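Adhesion G-protein coupled receptor G6 (Danio rerio, PDB 6V55) probably acts as a cell-adhesion receptor that couples extracellular, calcium-binding recognition domains to G-protein signalling in myelination. Local coordinates at residues Phe705-Leu710 with Leu764-Leu768; Ser623-Ala627 with Ile672-Phe676; Leu693-Val698 with Ile716-Glu722. Numbering follows the deposited sequence.

Overall arrangement
All three contacts lie in the C-terminal β-sandwich that carries the GPS motif. Interactions 2 and 3 bridge the two facing sheets; their centres are 14 Å apart and they touch, Phe-674 CZ meeting Val-698 CG2 and Phe-676 CZ meeting Tyr-696 CG, each at 3.6 Å. Strands 671-677 and 697-701 are neighbours in one sheet, which joins the two into one apolar interior. Interaction 1 sits at the chain terminus, its centre 15 Å from that of interaction 2 and 19 Å from that of interaction 3, without touching either. Interactions 1 and 3 also approach the bound peptide, a separate chain consistent with the tethered-agonist segment, cleaved at the GPS but retained in the fold.

Interaction 1 of 3, residues Phe705-Leu710 with Leu764-Leu768; sequences FTIKNL and LCNHL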
ATOM      1  N   PHE A 705      24.710  45.463 -15.474  1.00 26.21           N
ATOM      2  CA  PHE A 705      24.390  46.637 -16.273  1.00 28.66           C
ATOM      3  C   PHE A 705      24.342  46.239 -17.742  1.00 27.48           C
ATOM      4  O   PHE A 705      24.978  45.264 -18.156  1.00 30.87           O
ATOM      5  CB  PHE A 705      25.422  47.768 -16.038  1.00 29.98           C
ATOM      6  CG  PHE A 705      26.714  47.581 -16.778  1.00 31.36           C
ATOM      7  CD1 PHE A 705      27.609  46.575 -16.408  1.00 31.86           C
ATOM      8  CD2 PHE A 705      27.036  48.418 -17.839  1.00 35.51           C
ATOM      9  CE1 PHE A 705      28.788  46.390 -17.081  1.00 36.28           C
ATOM     10  CE2 PHE A 705      28.221  48.257 -18.527  1.00 40.92           C
ATOM     11  CZ  PHE A 705      29.106  47.235 -18.145  1.00 43.53           C
ATOM     12  N   THR A 706      23.580  46.996 -18.529  1.00 24.04           N
ATOM     13  CA  THR A 706      23.409  46.735 -19.956  1.00 24.59           C
ATOM     14  C   THR A 706      24.352  47.619 -20.762  1.00 23.11           C
ATOM     15  O   THR A 706      24.392  48.832 -20.552  1.00 23.49           O
ATOM     16  CB  THR A 706      21.962  46.991 -20.391  1.00 24.66           C
ATOM     17  OG1 THR A 706      21.075  46.400 -19.433  1.00 30.95           O
ATOM     18  CG2 THR A 706      21.682  46.382 -21.762  1.00 19.31           C
ATOM     19  N   ILE A 707      25.111  47.013 -21.670  1.00 20.79           N
ATOM     20  CA  ILE A 707      25.975  47.765 -22.574  1.00 19.23           C
ATOM     21  C   ILE A 707      25.124  48.196 -23.749  1.00 22.65           C
ATOM     22  O   ILE A 707      24.530  47.343 -24.402  1.00 21.87           O
ATOM     23  CB  ILE A 707      27.150  46.913 -23.057  1.00 19.90           C
ATOM     24  CG1 ILE A 707      27.968  46.394 -21.866  1.00 20.11           C
ATOM     25  CG2 ILE A 707      27.968  47.716 -24.043  1.00 23.14           C
ATOM     26  CD1 ILE A 707      29.304  45.794 -22.273  1.00 23.00           C
ATOM     27  N   LYS A 708      25.050  49.505 -24.016  1.00 24.76           N
ATOM     28  CA  LYS A 708      24.107  50.051 -24.978  1.00 21.97           C
ATOM     29  C   LYS A 708      24.850  50.723 -26.119  1.00 25.64           C
ATOM     30  O   LYS A 708      26.031  51.079 -25.976  1.00 25.61           O
ATOM     31  CB  LYS A 708      23.156  51.059 -24.333  1.00 20.25           C
ATOM     32  CG  LYS A 708      22.194  50.419 -23.370  1.00 25.82           C
ATOM     33  CD  LYS A 708      21.135  51.384 -22.860  1.00 34.33           C
ATOM     34  CE  LYS A 708      20.279  50.697 -21.793  1.00 37.78           C
ATOM     35  NZ  LYS A 708      19.330  51.625 -21.100  1.00 41.56           N
ATOM     36  N   ASN A 709      24.127  50.866 -27.254  1.00 27.09           N
ATOM     37  CA  ASN A 709      24.538  51.666 -28.421  1.00 34.72           C
ATOM     38  C   ASN A 709      25.900  51.250 -28.971  1.00 34.82           C
ATOM     39  O   ASN A 709      26.802  52.077 -29.118  1.00 34.53           O
ATOM     40  CB  ASN A 709      24.522  53.171 -28.107  1.00 38.74           C
ATOM     41  CG  ASN A 709      23.091  53.765 -28.073  1.00 47.30           C
ATOM     42  OD1 ASN A 709      22.321  53.654 -29.041  1.00 51.02           O
ATOM     43  ND2 ASN A 709      22.749  54.414 -26.966  1.00 49.02           N
ATOM     44  N   LEU A 710      26.053  49.952 -29.225  1.00 34.24           N
ATOM     45  CA  LEU A 710      27.322  49.433 -29.721  1.00 35.91           C
ATOM     46  C   LEU A 710      27.553  49.860 -31.175  1.00 38.26           C
ATOM     47  O   LEU A 710      26.612  50.135 -31.929  1.00 40.17           O
ATOM     48  CB  LEU A 710      27.363  47.904 -29.604  1.00 31.13           C
ATOM     49  CG  LEU A 710      27.324  47.253 -28.219  1.00 26.28           C
ATOM     50  CD1 LEU A 710      26.642  45.898 -28.289  1.00 19.29           C
ATOM     51  CD2 LEU A 710      28.742  47.110 -27.670  1.00 27.01           C
ATOM     52  N   LEU A 764      21.094  41.032 -35.358  1.00 38.10           N
ATOM     53  CA  LEU A 764      22.143  41.970 -35.000  1.00 36.13           C
ATOM     54  C   LEU A 764      21.475  42.996 -34.091  1.00 35.08           C
ATOM     55  O   LEU A 764      20.653  43.794 -34.553  1.00 35.55           O
ATOM     56  CB  LEU A 764      22.749  42.592 -36.254  1.00 38.73           C
ATOM     57  CG  LEU A 764      23.038  41.590 -37.387  1.00 35.94           C
ATOM     58  CD1 LEU A 764      23.442  42.295 -38.675  1.00 35.39           C
ATOM     59  CD2 LEU A 764      24.085  40.544 -36.982  1.00 31.00           C
ATOM     60  N   CYS A 765      21.773  42.922 -32.792  1.00 35.86           N
ATOM     61  CA  CYS A 765      21.296  43.888 -31.806  1.00 33.44           C
ATOM     62  C   CYS A 765      22.466  44.758 -31.358  1.00 32.98           C
ATOM     63  O   CYS A 765      23.593  44.275 -31.245  1.00 33.79           O
ATOM     64  CB  CYS A 765      20.646  43.194 -30.599  1.00 25.13           C
ATOM     65  SG  CYS A 765      19.128  42.307 -31.040  0.49 26.62           S
ATOM     66  N   ASN A 766      22.201  46.041 -31.112  1.00 34.20           N
ATOM     67  CA  ASN A 766      23.250  46.993 -30.766  1.00 37.68           C
ATOM     68  C   ASN A 766      23.427  47.153 -29.264  1.00 34.38           C
ATOM     69  O   ASN A 766      24.112  48.084 -28.834  1.00 38.05           O
ATOM     70  CB  ASN A 766      22.977  48.359 -31.427  1.00 45.28           C
ATOM     71  CG  ASN A 766      21.806  49.125 -30.792  1.00 52.10           C
ATOM     72  OD1 ASN A 766      20.885  48.538 -30.218  1.00 53.58           O
ATOM     73  ND2 ASN A 766      21.827  50.450 -30.937  1.00 54.52           N
ATOM     74  N   HIS A 767      22.778  46.309 -28.465  1.00 32.06           N
ATOM     75  CA  HIS A 767      22.930  46.345 -27.022  1.00 27.86           C
ATOM     76  C   HIS A 767      22.956  44.928 -26.460  1.00 27.88           C
ATOM     77  O   HIS A 767      22.469  43.987 -27.086  1.00 29.82           O
ATOM     78  CB  HIS A 767      21.822  47.180 -26.347  1.00 25.36           C
ATOM     79  CG  HIS A 767      20.450  46.607 -26.502  1.00 31.11           C
ATOM     80  ND1 HIS A 767      19.688  46.801 -27.635  1.00 33.62           N
ATOM     81  CD2 HIS A 767      19.696  45.851 -25.667  1.00 32.92           C
ATOM     82  CE1 HIS A 767      18.527  46.188 -27.495  1.00 34.06           C
ATOM     83  NE2 HIS A 767      18.504  45.605 -26.309  1.00 33.19           N
ATOM     84  N   LEU A 768      23.545  44.772 -25.278  1.00 28.44           N
ATOM     85  CA  LEU A 768      23.628  43.442 -24.660  1.00 27.65           C
ATOM     86  C   LEU A 768      23.330  43.427 -23.147  1.00 30.28           C
ATOM     87  O   LEU A 768      24.021  44.029 -22.321  1.00 32.29           O
ATOM     88  CB  LEU A 768      25.001  42.815 -24.906  1.00 21.30           C
ATOM     89  CG  LEU A 768      25.017  41.450 -24.219  1.00 17.32           C
ATOM     90  CD1 LEU A 768      24.249  40.412 -25.041  1.00 18.36           C
ATOM     91  CD2 LEU A 768      26.427  41.015 -23.913  1.00 15.13           C
TER
HETATM   92  O   HOH W   1      25.452  43.215 -19.866  1.00 26.64           O
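Residues 764-768 leave strand 760-765 through Cys-765, whose SG is tied by a disulfide to Cys-750, and then run beside the loop 705-710 in a nearly opposite direction, 156° between the two. Asn-766 makes the first main-chain link: its O accepts the amide of Leu-710 (N to O 2.7 Å, almost linear). The amide N of Asn-709 is also near Asn-766 O, at 3.2 Å, but its angle is too poor for a bond. Asn-709 adopts a left-handed backbone conformation (56/52), which turns the loop so that the next amide faces the acceptor; a neighbouring glycan touches this residue. His-767 follows, closely packed against the loop: its CA forms a CA-H...O contact with Ile-707 O (3.2 Å), its CB lies 3.9 Å from Lys-708 CA, and Leu-710 CD1 comes within 3.9 Å of its N. Thr-706 CG2 stands at the edge of the imidazole, 4.4 Å from His-767 CD2, while Phe-733 meets the same ring edge-to-face. Leu-768 closes the contact with a reciprocal pair: its N donates to Ile-707 O (2.9 Å) and its O accepts from Ile-707 N (3.2 Å), an antiparallel hydrogen-bonded pair. One water donates to both Phe-705 O (2.7 Å) and Leu-768 O (3.0 Å). Leu-768 is the last modelled residue, and its His-Leu ending beside the bound peptide is as in the autoproteolysed GPS of adhesion receptors, where the cut strand end stays held within the GAIN domain.

Interaction 2 of 3, residues Ser623-Ala627 with Ile672-Phe676; sequences STLSA and INFMF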
ATOM      1  N   SER A 623      34.002  36.779 -28.354  1.00 34.81           N
ATOM      2  CA  SER A 623      33.535  35.535 -27.748  1.00 30.53           C
ATOM      3  C   SER A 623      32.352  34.998 -28.545  1.00 29.01           C
ATOM      4  O   SER A 623      31.542  35.778 -29.061  1.00 33.99           O
ATOM      5  CB  SER A 623      33.129  35.747 -26.279  1.00 33.83           C
ATOM      6  OG  SER A 623      33.220  34.551 -25.520  1.00 41.04           O
ATOM      7  N   THR A 624      32.261  33.669 -28.647  1.00 24.67           N
ATOM      8  CA  THR A 624      31.111  32.989 -29.236  1.00 26.01           C
ATOM      9  C   THR A 624      30.630  31.944 -28.248  1.00 27.77           C
ATOM     10  O   THR A 624      31.435  31.149 -27.757  1.00 32.45           O
ATOM     11  CB  THR A 624      31.457  32.333 -30.577  1.00 28.36           C
ATOM     12  OG1 THR A 624      31.741  33.352 -31.544  1.00 37.67           O
ATOM     13  CG2 THR A 624      30.299  31.475 -31.100  1.00 23.61           C
ATOM     14  N   LEU A 625      29.332  31.974 -27.921  1.00 27.28           N
ATOM     15  CA  LEU A 625      28.740  31.063 -26.951  1.00 28.10           C
ATOM     16  C   LEU A 625      27.517  30.423 -27.584  1.00 28.08           C
ATOM     17  O   LEU A 625      26.879  31.021 -28.458  1.00 30.16           O
ATOM     18  CB  LEU A 625      28.332  31.771 -25.649  1.00 29.67           C
ATOM     19  CG  LEU A 625      29.357  32.556 -24.832  1.00 31.66           C
ATOM     20  CD1 LEU A 625      29.356  34.028 -25.221  1.00 33.48           C
ATOM     21  CD2 LEU A 625      28.999  32.425 -23.381  1.00 31.94           C
ATOM     22  N   SER A 626      27.169  29.224 -27.109  1.00 25.09           N
ATOM     23  CA  SER A 626      26.290  28.339 -27.860  1.00 25.47           C
ATOM     24  C   SER A 626      25.522  27.408 -26.929  1.00 26.21           C
ATOM     25  O   SER A 626      26.078  26.862 -25.974  1.00 21.72           O
ATOM     26  CB  SER A 626      27.112  27.516 -28.856  1.00 28.40           C
ATOM     27  OG  SER A 626      26.311  26.971 -29.883  1.00 34.15           O
ATOM     28  N   ALA A 627      24.243  27.211 -27.233  1.00 28.82           N
ATOM     29  CA  ALA A 627      23.391  26.273 -26.518  1.00 24.08           C
ATOM     30  C   ALA A 627      23.012  25.108 -27.425  1.00 30.27           C
ATOM     31  O   ALA A 627      22.649  25.305 -28.589  1.00 35.33           O
ATOM     32  CB  ALA A 627      22.130  26.969 -26.010  1.00 20.01           C
ATOM     33  N   ILE A 672      30.880  36.549 -18.243  1.00 23.55           N
ATOM     34  CA  ILE A 672      29.849  36.441 -19.271  1.00 21.79           C
ATOM     35  C   ILE A 672      28.765  35.540 -18.715  1.00 22.94           C
ATOM     36  O   ILE A 672      29.068  34.500 -18.128  1.00 24.97           O
ATOM     37  CB  ILE A 672      30.390  35.866 -20.590  1.00 21.71           C
ATOM     38  CG1 ILE A 672      31.743  36.491 -20.910  1.00 23.27           C
ATOM     39  CG2 ILE A 672      29.379  36.096 -21.723  1.00 23.00           C
ATOM     40  CD1 ILE A 672      32.273  36.213 -22.295  1.00 27.02           C
ATOM     41  N   ASN A 673      27.516  35.948 -18.875  1.00 20.90           N
ATOM     42  CA  ASN A 673      26.355  35.186 -18.446  1.00 18.15           C
ATOM     43  C   ASN A 673      25.631  34.641 -19.666  1.00 19.49           C
ATOM     44  O   ASN A 673      25.578  35.289 -20.710  1.00 29.70           O
ATOM     45  CB  ASN A 673      25.405  36.076 -17.645  1.00 21.00           C
ATOM     46  CG  ASN A 673      26.095  36.749 -16.467  1.00 27.78           C
ATOM     47  OD1 ASN A 673      26.929  36.141 -15.815  1.00 30.68           O
ATOM     48  ND2 ASN A 673      25.763  38.012 -16.205  1.00 32.68           N
ATOM     49  N   PHE A 674      25.044  33.463 -19.537  1.00 14.62           N
ATOM     50  CA  PHE A 674      24.320  32.896 -20.668  1.00 11.90           C
ATOM     51  C   PHE A 674      23.169  32.083 -20.103  1.00 11.93           C
ATOM     52  O   PHE A 674      23.379  31.287 -19.189  1.00 15.39           O
ATOM     53  CB  PHE A 674      25.262  32.032 -21.517  1.00 13.28           C
ATOM     54  CG  PHE A 674      24.677  31.543 -22.817  1.00 18.80           C
ATOM     55  CD1 PHE A 674      23.953  30.346 -22.872  1.00 22.64           C
ATOM     56  CD2 PHE A 674      24.924  32.219 -24.001  1.00 24.09           C
ATOM     57  CE1 PHE A 674      23.429  29.870 -24.062  1.00 24.96           C
ATOM     58  CE2 PHE A 674      24.406  31.741 -25.214  1.00 26.69           C
ATOM     59  CZ  PHE A 674      23.666  30.555 -25.235  1.00 26.32           C
ATOM     60  N   MET A 675      21.960  32.294 -20.628  1.00 13.81           N
ATOM     61  CA  MET A 675      20.783  31.496 -20.281  1.00 13.10           C
ATOM     62  C   MET A 675      20.086  31.040 -21.556  1.00 16.69           C
ATOM     63  O   MET A 675      19.959  31.811 -22.514  1.00 16.70           O
ATOM     64  CB  MET A 675      19.772  32.282 -19.430  1.00 11.24           C
ATOM     65  CG  MET A 675      20.378  33.019 -18.261  1.00 11.71           C
ATOM     66  SD  MET A 675      19.239  34.011 -17.321  0.66 14.10           S
ATOM     67  CE  MET A 675      20.242  35.498 -17.234  1.00 15.85           C
ATOM     68  N   PHE A 676      19.634  29.791 -21.572  1.00 17.86           N
ATOM     69  CA  PHE A 676      18.831  29.269 -22.670  1.00 16.95           C
ATOM     70  C   PHE A 676      17.503  28.808 -22.092  1.00 18.95           C
ATOM     71  O   PHE A 676      17.478  27.957 -21.194  1.00 22.27           O
ATOM     72  CB  PHE A 676      19.558  28.125 -23.386  1.00 17.47           C
ATOM     73  CG  PHE A 676      18.740  27.448 -24.449  1.00 20.29           C
ATOM     74  CD1 PHE A 676      18.103  26.225 -24.196  1.00 23.32           C
ATOM     75  CD2 PHE A 676      18.625  28.018 -25.705  1.00 22.40           C
ATOM     76  CE1 PHE A 676      17.343  25.608 -25.175  1.00 25.05           C
ATOM     77  CE2 PHE A 676      17.879  27.404 -26.700  1.00 25.52           C
ATOM     78  CZ  PHE A 676      17.228  26.202 -26.434  1.00 26.89           C
TER
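This is a face-to-face contact between two β-sheets, in the buried interior of a sandwich: strand 623-628 belongs to the six-stranded layer, strand 671-677 to the four-stranded one. The short segments run almost alongside each other, their axes 8.2 Å apart and inclined by 25°, too far for main-chain pairing, so side chains fill the gap. Leu-625 lies between two opposing residues, CD2 at 4.0 Å from Ile-672 CG2 and CB at 3.8 Å from Phe-674 CD2. Such aligned packing of twisted sheets is the core of the GAIN-domain β-sandwich that carries the GPS motif. Further along, Ala-627 is small enough to admit two rings: its CB is 3.7 Å from Phe-674 CE1, at that ring's edge, and 3.7 Å from Phe-676 CD2. Phe-674 (chi1 t) also spans to the backbone, CZ lying 4.0 Å from Ser-626 C. At the other end Ser-623 OG meets Ile-672 CD1 at 3.7 Å. Behind strand 671-677, Asn-673 and Met-675 point the other way, onto helix 573-593.

Interaction 3 of 3, residues Leu693-Val698 with Ile716-Glu722; sequences LNSYVV and IEIAHLE
The apolar centre is Val-698 (chi1 p), pointing from strand 697-701 of the four-stranded sheet at strand 714-719 of the six-stranded one: its CG1 lies 3.8 Å from Ile-716 CG2 and 3.7 Å from Ile-718 CG1. Ile-718 (chi1 -33°) sends CG2 to 3.9 Å from Tyr-696 CB and 3.4 Å from Tyr-696 O. The segments run roughly opposite ways, with CA separations of 6.5 Å for Tyr-696 to Ile-718 and 4.5 Å for Ser-695 to His-720. The contact crosses the GAIN-type sandwich interior, and the bound peptide extends the first sheet in an antiparallel ladder with Val-698. Residues 697-698 and 716-719 are extended strand and the rest is loop, with Asn-694 at -111/69, Ser-695 extended (-162/161) and Leu-721 at -78/-45. Leu-721 (m, t) lays CD2 over the face of the Tyr-696 ring (chi1 m), a CH-pi contact 3.6 Å from the centroid and 15° off the normal. At the polar edge Ser-695 OG donates to Tyr-696 O (2.8 Å), His-720 is held by Thr-761 and Ser-758, and Asn-694 (chi1 t) accepts the Glu-722 amide, N to OD1 3.2 Å. Apolar contact dominates the interior; a side-chain amide, not strand pairing, ties the loop ends together.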
ATOM      1  N   LEU A 693       5.403  34.231 -30.564  1.00 40.72           N
ATOM      2  CA  LEU A 693       6.839  34.017 -30.379  1.00 37.49           C
ATOM      3  C   LEU A 693       7.178  32.602 -30.835  1.00 40.24           C
ATOM      4  O   LEU A 693       6.832  31.621 -30.164  1.00 39.76           O
ATOM      5  CB  LEU A 693       7.250  34.240 -28.923  1.00 30.35           C
ATOM      6  CG  LEU A 693       8.674  33.824 -28.495  1.00 23.65           C
ATOM      7  CD1 LEU A 693       9.749  34.792 -28.983  1.00 20.93           C
ATOM      8  CD2 LEU A 693       8.759  33.643 -26.993  1.00 21.09           C
ATOM      9  N   ASN A 694       7.843  32.489 -31.977  1.00 42.84           N
ATOM     10  CA  ASN A 694       8.230  31.194 -32.514  1.00 50.25           C
ATOM     11  C   ASN A 694       9.748  31.049 -32.426  1.00 49.97           C
ATOM     12  O   ASN A 694      10.472  31.014 -33.430  1.00 54.43           O
ATOM     13  CB  ASN A 694       7.689  31.035 -33.946  1.00 58.56           C
ATOM     14  CG  ASN A 694       7.877  29.626 -34.494  1.00 65.39           C
ATOM     15  OD1 ASN A 694       8.821  29.359 -35.242  1.00 67.33           O
ATOM     16  ND2 ASN A 694       6.999  28.712 -34.092  1.00 68.01           N
ATOM     17  N   SER A 695      10.229  30.941 -31.190  1.00 43.91           N
ATOM     18  CA  SER A 695      11.659  30.896 -30.925  1.00 38.05           C
ATOM     19  C   SER A 695      11.912  30.333 -29.537  1.00 34.74           C
ATOM     20  O   SER A 695      11.033  30.335 -28.675  1.00 38.99           O
ATOM     21  CB  SER A 695      12.277  32.285 -31.013  1.00 35.87           C
ATOM     22  OG  SER A 695      13.676  32.180 -31.097  1.00 38.13           O
ATOM     23  N   TYR A 696      13.140  29.882 -29.319  1.00 26.17           N
ATOM     24  CA  TYR A 696      13.621  29.801 -27.955  1.00 22.11           C
ATOM     25  C   TYR A 696      14.011  31.199 -27.497  1.00 25.87           C
ATOM     26  O   TYR A 696      14.159  32.117 -28.304  1.00 31.17           O
ATOM     27  CB  TYR A 696      14.805  28.845 -27.861  1.00 20.02           C
ATOM     28  CG  TYR A 696      14.425  27.447 -28.257  1.00 26.20           C
ATOM     29  CD1 TYR A 696      13.780  26.612 -27.352  1.00 31.73           C
ATOM     30  CD2 TYR A 696      14.680  26.959 -29.542  1.00 26.46           C
ATOM     31  CE1 TYR A 696      13.408  25.318 -27.707  1.00 30.66           C
ATOM     32  CE2 TYR A 696      14.308  25.663 -29.907  1.00 25.45           C
ATOM     33  CZ  TYR A 696      13.676  24.856 -28.976  1.00 28.34           C
ATOM     34  OH  TYR A 696      13.290  23.580 -29.301  1.00 32.52           O
ATOM     35  N   VAL A 697      14.159  31.384 -26.193  1.00 23.18           N
ATOM     36  CA  VAL A 697      14.647  32.658 -25.678  1.00 20.37           C
ATOM     37  C   VAL A 697      16.042  32.437 -25.132  1.00 23.35           C
ATOM     38  O   VAL A 697      16.253  31.568 -24.274  1.00 25.63           O
ATOM     39  CB  VAL A 697      13.724  33.240 -24.609  1.00 18.10           C
ATOM     40  CG1 VAL A 697      14.212  34.623 -24.251  1.00 14.52           C
ATOM     41  CG2 VAL A 697      12.318  33.300 -25.149  1.00 23.36           C
ATOM     42  N   VAL A 698      16.996  33.207 -25.638  1.00 20.96           N
ATOM     43  CA  VAL A 698      18.364  33.161 -25.156  1.00 17.93           C
ATOM     44  C   VAL A 698      18.688  34.514 -24.533  1.00 17.07           C
ATOM     45  O   VAL A 698      18.256  35.561 -25.030  1.00 21.46           O
ATOM     46  CB  VAL A 698      19.346  32.767 -26.288  1.00 18.70           C
ATOM     47  CG1 VAL A 698      19.325  33.729 -27.490  1.00 21.23           C
ATOM     48  CG2 VAL A 698      20.745  32.565 -25.772  1.00 18.86           C
ATOM     49  N   ILE A 716      23.047  37.488 -32.496  1.00 26.88           N
ATOM     50  CA  ILE A 716      22.202  36.544 -31.769  1.00 25.61           C
ATOM     51  C   ILE A 716      21.483  35.688 -32.797  1.00 31.11           C
ATOM     52  O   ILE A 716      20.669  36.198 -33.575  1.00 37.01           O
ATOM     53  CB  ILE A 716      21.180  37.261 -30.871  1.00 23.69           C
ATOM     54  CG1 ILE A 716      21.853  38.320 -29.983  1.00 23.50           C
ATOM     55  CG2 ILE A 716      20.300  36.252 -30.108  1.00 17.61           C
ATOM     56  CD1 ILE A 716      22.353  37.819 -28.680  1.00 22.93           C
ATOM     57  N   GLU A 717      21.773  34.395 -32.804  1.00 31.11           N
ATOM     58  CA  GLU A 717      21.111  33.455 -33.703  1.00 36.39           C
ATOM     59  C   GLU A 717      20.294  32.506 -32.849  1.00 30.87           C
ATOM     60  O   GLU A 717      20.845  31.865 -31.954  1.00 30.15           O
ATOM     61  CB  GLU A 717      22.128  32.676 -34.551  1.00 45.01           C
ATOM     62  CG  GLU A 717      21.580  31.395 -35.209  1.00 51.99           C
ATOM     63  CD  GLU A 717      22.669  30.546 -35.866  1.00 60.33           C
ATOM     64  OE1 GLU A 717      23.637  31.132 -36.418  1.00 63.89           O
ATOM     65  OE2 GLU A 717      22.554  29.293 -35.826  1.00 61.37           O
ATOM     66  N   ILE A 718      18.982  32.448 -33.079  1.00 27.19           N
ATOM     67  CA  ILE A 718      18.127  31.507 -32.360  1.00 29.38           C
ATOM     68  C   ILE A 718      17.411  30.620 -33.368  1.00 34.38           C
ATOM     69  O   ILE A 718      16.927  31.099 -34.399  1.00 37.34           O
ATOM     70  CB  ILE A 718      17.096  32.188 -31.425  1.00 26.11           C
ATOM     71  CG1 ILE A 718      17.629  33.479 -30.812  1.00 20.78           C
ATOM     72  CG2 ILE A 718      16.757  31.256 -30.287  1.00 26.52           C
ATOM     73  CD1 ILE A 718      16.599  34.273 -30.101  1.00 20.30           C
ATOM     74  N   ALA A 719      17.353  29.325 -33.063  1.00 36.61           N
ATOM     75  CA  ALA A 719      16.590  28.372 -33.854  1.00 34.81           C
ATOM     76  C   ALA A 719      15.101  28.565 -33.621  1.00 39.12           C
ATOM     77  O   ALA A 719      14.670  28.862 -32.504  1.00 41.33           O
ATOM     78  CB  ALA A 719      16.981  26.945 -33.490  1.00 28.38           C
ATOM     79  N   HIS A 720      14.316  28.390 -34.684  1.00 40.57           N
ATOM     80  CA  HIS A 720      12.868  28.499 -34.591  1.00 38.87           C
ATOM     81  C   HIS A 720      12.280  27.295 -33.870  1.00 40.63           C
ATOM     82  O   HIS A 720      12.899  26.232 -33.765  1.00 43.11           O
ATOM     83  CB  HIS A 720      12.248  28.594 -35.975  1.00 39.59           C
ATOM     84  CG  HIS A 720      12.734  29.757 -36.772  1.00 48.04           C
ATOM     85  ND1 HIS A 720      12.730  29.765 -38.150  1.00 52.99           N
ATOM     86  CD2 HIS A 720      13.234  30.955 -36.389  1.00 49.94           C
ATOM     87  CE1 HIS A 720      13.202  30.920 -38.583  1.00 52.70           C
ATOM     88  NE2 HIS A 720      13.510  31.661 -37.535  1.00 50.86           N
ATOM     89  N   LEU A 721      11.063  27.475 -33.357  1.00 38.59           N
ATOM     90  CA  LEU A 721      10.347  26.325 -32.825  1.00 34.71           C
ATOM     91  C   LEU A 721       9.739  25.499 -33.952  1.00 43.83           C
ATOM     92  O   LEU A 721       9.859  24.270 -33.958  1.00 50.20           O
ATOM     93  CB  LEU A 721       9.279  26.783 -31.836  1.00 28.52           C
ATOM     94  CG  LEU A 721       9.818  27.431 -30.554  1.00 28.50           C
ATOM     95  CD1 LEU A 721       8.713  28.032 -29.698  1.00 28.40           C
ATOM     96  CD2 LEU A 721      10.589  26.439 -29.741  1.00 31.32           C
ATOM     97  N   GLU A 722       9.103  26.153 -34.925  1.00 47.24           N
ATOM     98  CA  GLU A 722       8.496  25.486 -36.068  1.00 52.72           C
ATOM     99  C   GLU A 722       9.079  26.018 -37.371  1.00 57.65           C
ATOM    100  O   GLU A 722       9.619  27.125 -37.426  1.00 60.18           O
ATOM    101  CB  GLU A 722       6.978  25.678 -36.091  1.00 56.76           C
ATOM    102  CG  GLU A 722       6.293  25.485 -34.761  1.00 63.29           C
ATOM    103  CD  GLU A 722       4.825  25.811 -34.844  1.00 71.27           C
ATOM    104  OE1 GLU A 722       4.290  26.373 -33.859  1.00 72.20           O
ATOM    105  OE2 GLU A 722       4.215  25.502 -35.898  1.00 75.24           O
TER